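PDB 4RU4: tail spike protein gp49 from Pseudomonas phage LKA1, which probably binds and cleaves the O-specific polysaccharide of Pseudomonas as the lyase of the phage tail, helping the virus enter its host. Local coordinates for residues 198-210 against 223-236. Residues are numbered along the deposited sequence; the frame is centred on the assembly and turned at random. Where two conformers were deposited one is given.
Sequences IYKVVSGVVDIAS and LLVEAVVSPRVDDV. With EDO (1,2-ethanediol), chain S.
Val206 lies at the apolar centre, against Val225, Val228 and Pro231: its CG2 is 3.7 Å from Val228 CG1, while CG1, anti to the backbone N (chi1 175°), extends tip to tip toward Val225 and also meets the ring carbon CB of Pro231. Further along the same inner face, in the conformer given, Ile208 CG1 lies loosely against Leu223 CD2 (4.3 Å). Strands 206-209 and 232-234 run parallel, 7° apart, the backbone bonds alternating from Val206 O to Arg232 N (2.9 Å) through to Ser210 N with Asp234 O. On the outer face Asp207 OD1 crosses Arg232 CB at 4.0 Å. The arginine chain, bent at chi2, carries its guanidinium away, NH2 forming a salt bridge with Asp253. At one end Ser203 OG accepts a nearly straight bond from Val229 N (3.1 Å, 171°), and a water joins this hydroxyl to Gly204 O and Val229 O. At the other, in the conformer given, Ser210 OG donates to the anti side of Asp235 OD2 (2.7 Å), and O2 of an ethanediol, probably from the crystallisation liquor, donates to OD1. Strands 206-209 and 232-234 are successive rungs on one face of the pectin lyase-like right-handed parallel beta-helix, between 89-93 and 254-257; strand 197-202 pairs antiparallel with 113-120 and 147-151.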
loop_
_atom_site.group_PDB
_atom_site.type_symbol
_atom_site.label_atom_id
_atom_site.label_comp_id
_atom_site.label_asym_id
_atom_site.label_seq_id
_atom_site.Cartn_x
_atom_site.Cartn_y
_atom_site.Cartn_z
ATOM N N ILE B 198 -0.656 -36.938 6.075
ATOM C CA ILE B 198 -0.334 -36.136 4.899
ATOM C C ILE B 198 -1.312 -36.514 3.778
ATOM O O ILE B 198 -1.646 -37.689 3.601
ATOM C CB ILE B 198 1.134 -36.391 4.411
ATOM C CG1 ILE B 198 2.091 -36.580 5.595
ATOM C CG2 ILE B 198 1.627 -35.258 3.457
ATOM C CD1 ILE B 198 2.090 -35.381 6.634
ATOM N N TYR B 199 -1.760 -35.514 3.022
ATOM C CA TYR B 199 -2.779 -35.690 2.002
ATOM C C TYR B 199 -2.431 -34.868 0.795
ATOM O O TYR B 199 -2.149 -33.669 0.922
ATOM C CB TYR B 199 -4.117 -35.143 2.518
ATOM C CG TYR B 199 -4.653 -35.909 3.702
ATOM C CD1 TYR B 199 -5.375 -37.088 3.512
ATOM C CD2 TYR B 199 -4.433 -35.466 4.999
ATOM C CE1 TYR B 199 -5.873 -37.796 4.580
ATOM C CE2 TYR B 199 -4.930 -36.175 6.088
ATOM C CZ TYR B 199 -5.649 -37.342 5.867
ATOM O OH TYR B 199 -6.153 -38.046 6.930
ATOM N N LYS B 200 -2.526 -35.495 -0.374
ATOM C CA LYS B 200 -2.376 -34.816 -1.640
ATOM C C LYS B 200 -3.686 -34.111 -1.960
ATOM O O LYS B 200 -4.776 -34.673 -1.754
ATOM C CB LYS B 200 -2.093 -35.833 -2.754
ATOM C CG LYS B 200 -1.720 -35.190 -4.096
ATOM C CD LYS B 200 -1.270 -36.277 -5.085
ATOM C CE LYS B 200 -1.026 -35.728 -6.483
ATOM N NZ LYS B 200 -0.598 -36.835 -7.423
ATOM N N VAL B 201 -3.602 -32.894 -2.488
ATOM C CA VAL B 201 -4.830 -32.225 -2.894
ATOM C C VAL B 201 -5.058 -32.489 -4.371
ATOM O O VAL B 201 -4.292 -32.029 -5.218
ATOM C CB VAL B 201 -4.797 -30.717 -2.591
ATOM C CG1 VAL B 201 -6.110 -30.076 -2.995
ATOM C CG2 VAL B 201 -4.525 -30.502 -1.118
ATOM N N VAL B 202 -6.108 -33.253 -4.673
ATOM C CA VAL B 202 -6.360 -33.712 -6.032
ATOM C C VAL B 202 -7.628 -33.019 -6.482
ATOM O O VAL B 202 -8.694 -33.180 -5.870
ATOM C CB VAL B 202 -6.519 -35.261 -6.065
ATOM C CG1 VAL B 202 -6.815 -35.775 -7.463
ATOM C CG2 VAL B 202 -5.253 -35.915 -5.541
ATOM N N SER B 203 -7.507 -32.209 -7.528
ATOM C CA SER B 203 -8.632 -31.436 -8.023
ATOM C C SER B 203 -8.345 -30.993 -9.452
ATOM O O SER B 203 -7.210 -31.032 -9.905
ATOM C CB SER B 203 -8.824 -30.196 -7.144
ATOM O OG SER B 203 -7.659 -29.386 -7.170
ATOM N N GLY B 204 -9.385 -30.561 -10.150
ATOM C CA GLY B 204 -9.229 -30.057 -11.496
ATOM C C GLY B 204 -9.494 -28.565 -11.569
ATOM O O GLY B 204 -9.261 -27.820 -10.604
ATOM N N VAL B 205 -10.005 -28.118 -12.709
ATOM C CA VAL B 205 -10.135 -26.681 -12.939
ATOM C C VAL B 205 -11.443 -26.142 -12.354
ATOM O O VAL B 205 -12.521 -26.616 -12.702
ATOM C CB VAL B 205 -10.056 -26.408 -14.463
ATOM C CG1 VAL B 205 -10.282 -24.920 -14.794
ATOM C CG2 VAL B 205 -8.683 -26.907 -14.987
ATOM N N VAL B 206 -11.337 -25.156 -11.469
ATOM C CA VAL B 206 -12.506 -24.426 -10.991
ATOM C C VAL B 206 -12.438 -22.963 -11.384
ATOM O O VAL B 206 -11.503 -22.240 -11.022
ATOM C CB VAL B 206 -12.696 -24.578 -9.467
ATOM C CG1 VAL B 206 -13.851 -23.708 -8.963
ATOM C CG2 VAL B 206 -12.931 -26.058 -9.154
ATOM N N ASP B 207 -13.441 -22.532 -12.145
ATOM C CA ASP B 207 -13.468 -21.172 -12.659
ATOM C C ASP B 207 -14.937 -20.766 -12.766
ATOM O O ASP B 207 -15.685 -21.333 -13.555
ATOM C CB ASP B 207 -12.763 -21.118 -14.027
ATOM C CG ASP B 207 -12.481 -19.690 -14.495
ATOM O OD1 ASP B 207 -13.064 -18.742 -13.937
ATOM O OD2 ASP B 207 -11.686 -19.517 -15.448
ATOM N N ILE B 208 -15.337 -19.817 -11.934
ATOM C CA ILE B 208 -16.698 -19.312 -11.932
ATOM C C ILE B 208 -16.579 -17.839 -12.266
ATOM O O ILE B 208 -15.833 -17.104 -11.614
ATOM C CB ILE B 208 -17.353 -19.496 -10.539
ATOM C CG1 ILE B 208 -17.157 -20.931 -10.030
ATOM C CG2 ILE B 208 -18.840 -19.098 -10.563
ATOM C CD1 ILE B 208 -17.717 -22.001 -10.935
ATOM N N ALA B 209 -17.280 -17.398 -13.298
ATOM C CA ALA B 209 -17.214 -15.984 -13.648
ATOM C C ALA B 209 -18.487 -15.422 -14.248
ATOM O O ALA B 209 -19.239 -16.136 -14.912
ATOM C CB ALA B 209 -16.018 -15.728 -14.586
ATOM N N SER B 210 -18.721 -14.140 -13.987
ATOM C CA SER B 210 -19.668 -13.362 -14.778
ATOM C C SER B 210 -21.055 -13.939 -14.737
ATOM O O SER B 210 -21.683 -14.131 -15.798
ATOM C CB SER B 210 -19.173 -13.309 -16.215
ATOM O OG SER B 210 -17.997 -12.526 -16.286
ATOM N N LEU B 223 -21.767 -19.906 -2.977
ATOM C CA LEU B 223 -20.812 -20.746 -3.693
ATOM C C LEU B 223 -19.885 -21.415 -2.683
ATOM O O LEU B 223 -19.343 -20.734 -1.800
ATOM C CB LEU B 223 -19.998 -19.894 -4.662
ATOM C CG LEU B 223 -18.711 -20.470 -5.238
ATOM C CD1 LEU B 223 -18.969 -21.720 -6.078
ATOM C CD2 LEU B 223 -18.048 -19.395 -6.072
ATOM N N LEU B 224 -19.706 -22.735 -2.812
ATOM C CA LEU B 224 -18.771 -23.491 -1.973
ATOM C C LEU B 224 -17.726 -24.134 -2.876
ATOM O O LEU B 224 -18.083 -24.835 -3.803
ATOM C CB LEU B 224 -19.495 -24.625 -1.238
ATOM C CG LEU B 224 -18.543 -25.569 -0.497
ATOM C CD1 LEU B 224 -17.823 -24.860 0.641
ATOM C CD2 LEU B 224 -19.309 -26.804 0.019
ATOM N N VAL B 225 -16.446 -23.917 -2.596
ATOM C CA VAL B 225 -15.377 -24.596 -3.330
ATOM C C VAL B 225 -14.496 -25.198 -2.239
ATOM O O VAL B 225 -14.031 -24.486 -1.351
ATOM C CB VAL B 225 -14.545 -23.628 -4.239
ATOM C CG1 VAL B 225 -13.414 -24.387 -4.930
ATOM C CG2 VAL B 225 -15.439 -22.905 -5.261
ATOM N N GLU B 226 -14.304 -26.506 -2.277
ATOM C CA GLU B 226 -13.634 -27.196 -1.183
ATOM C C GLU B 226 -12.516 -28.106 -1.730
ATOM O O GLU B 226 -12.722 -28.804 -2.723
ATOM C CB GLU B 226 -14.651 -28.016 -0.377
ATOM C CG GLU B 226 -14.013 -28.879 0.736
ATOM C CD GLU B 226 -15.047 -29.480 1.690
ATOM O OE1 GLU B 226 -16.263 -29.206 1.513
ATOM O OE2 GLU B 226 -14.631 -30.227 2.614
ATOM N N ALA B 227 -11.351 -28.081 -1.083
ATOM C CA ALA B 227 -10.212 -28.941 -1.447
ATOM C C ALA B 227 -9.813 -28.815 -2.912
ATOM O O ALA B 227 -9.686 -29.829 -3.628
ATOM C CB ALA B 227 -10.489 -30.432 -1.069
ATOM N N VAL B 228 -9.580 -27.576 -3.360
ATOM C CA VAL B 228 -9.193 -27.351 -4.737
ATOM C C VAL B 228 -7.948 -26.450 -4.794
ATOM O O VAL B 228 -7.822 -25.500 -3.999
ATOM C CB VAL B 228 -10.356 -26.708 -5.536
ATOM C CG1 VAL B 228 -9.919 -26.331 -6.953
ATOM C CG2 VAL B 228 -11.589 -27.643 -5.575
ATOM N N VAL B 229 -7.052 -26.741 -5.737
ATOM C CA VAL B 229 -5.874 -25.921 -6.009
ATOM C C VAL B 229 -6.198 -24.822 -7.025
ATOM O O VAL B 229 -6.655 -25.113 -8.132
ATOM C CB VAL B 229 -4.687 -26.790 -6.528
ATOM C CG1 VAL B 229 -3.492 -25.902 -7.004
ATOM C CG2 VAL B 229 -4.237 -27.845 -5.451
ATOM N N SER B 230 -5.960 -23.566 -6.625
ATOM C CA SER B 230 -6.150 -22.370 -7.453
ATOM C C SER B 230 -7.537 -22.207 -8.096
ATOM O O SER B 230 -7.644 -21.885 -9.302
ATOM C CB SER B 230 -5.053 -22.253 -8.506
ATOM O OG SER B 230 -3.785 -22.171 -7.864
ATOM N N PRO B 231 -8.600 -22.386 -7.293
ATOM C CA PRO B 231 -9.895 -22.042 -7.893
ATOM C C PRO B 231 -9.988 -20.541 -8.118
ATOM O O PRO B 231 -9.325 -19.749 -7.432
ATOM C CB PRO B 231 -10.907 -22.492 -6.835
ATOM C CG PRO B 231 -10.155 -22.340 -5.516
ATOM C CD PRO B 231 -8.703 -22.683 -5.849
ATOM N N ARG B 232 -10.828 -20.152 -9.080
ATOM C CA ARG B 232 -10.958 -18.758 -9.491
ATOM C C ARG B 232 -12.417 -18.354 -9.489
ATOM O O ARG B 232 -13.266 -19.072 -10.039
ATOM C CB ARG B 232 -10.386 -18.601 -10.907
ATOM C CG ARG B 232 -8.867 -18.836 -10.985
ATOM C CD ARG B 232 -8.155 -17.715 -10.264
ATOM N NE ARG B 232 -6.694 -17.824 -10.238
ATOM C CZ ARG B 232 -5.999 -18.352 -9.226
ATOM N NH1 ARG B 232 -6.642 -18.883 -8.180
ATOM N NH2 ARG B 232 -4.661 -18.382 -9.283
ATOM N N VAL B 233 -12.737 -17.240 -8.831
ATOM C CA VAL B 233 -14.096 -16.661 -8.895
ATOM C C VAL B 233 -13.907 -15.201 -9.298
ATOM O O VAL B 233 -13.134 -14.474 -8.652
ATOM C CB VAL B 233 -14.822 -16.740 -7.536
ATOM C CG1 VAL B 233 -16.228 -16.089 -7.624
ATOM C CG2 VAL B 233 -14.931 -18.198 -7.054
ATOM N N ASP B 234 -14.549 -14.766 -10.382
ATOM C CA ASP B 234 -14.269 -13.428 -10.896
ATOM C C ASP B 234 -15.549 -12.823 -11.448
ATOM O O ASP B 234 -16.349 -13.528 -12.077
ATOM C CB ASP B 234 -13.201 -13.492 -11.995
ATOM C CG ASP B 234 -12.906 -12.126 -12.601
ATOM O OD1 ASP B 234 -12.593 -11.178 -11.844
ATOM O OD2 ASP B 234 -13.023 -11.991 -13.836
ATOM N N ASP B 235 -15.761 -11.545 -11.159
ATOM C CA ASP B 235 -16.866 -10.806 -11.752
ATOM C C ASP B 235 -18.210 -11.476 -11.411
ATOM O O ASP B 235 -19.077 -11.593 -12.264
ATOM C CB ASP B 235 -16.621 -10.729 -13.276
ATOM C CG ASP B 235 -17.596 -9.825 -13.995
ATOM O OD1 ASP B 235 -18.050 -8.832 -13.383
ATOM O OD2 ASP B 235 -17.898 -10.111 -15.186
ATOM N N VAL B 236 -18.394 -11.923 -10.169
ATOM C CA VAL B 236 -19.680 -12.505 -9.804
ATOM C C VAL B 236 -20.459 -11.586 -8.884
ATOM O O VAL B 236 -19.883 -10.777 -8.147
ATOM C CB VAL B 236 -19.613 -13.933 -9.180
ATOM C CG1 VAL B 236 -18.852 -14.909 -10.101
ATOM C CG2 VAL B 236 -19.030 -13.892 -7.774
HETATM C C1 EDO S . -19.589 -7.646 -9.561
HETATM O O1 EDO S . -18.534 -6.686 -9.649
HETATM C C2 EDO S . -20.517 -7.491 -10.749
HETATM O O2 EDO S . -19.716 -7.379 -11.915
HETATM O O HOH W 1 -7.176 -27.706 -9.160
HETATM O O HOH W 2 -8.689 -24.739 -10.335
#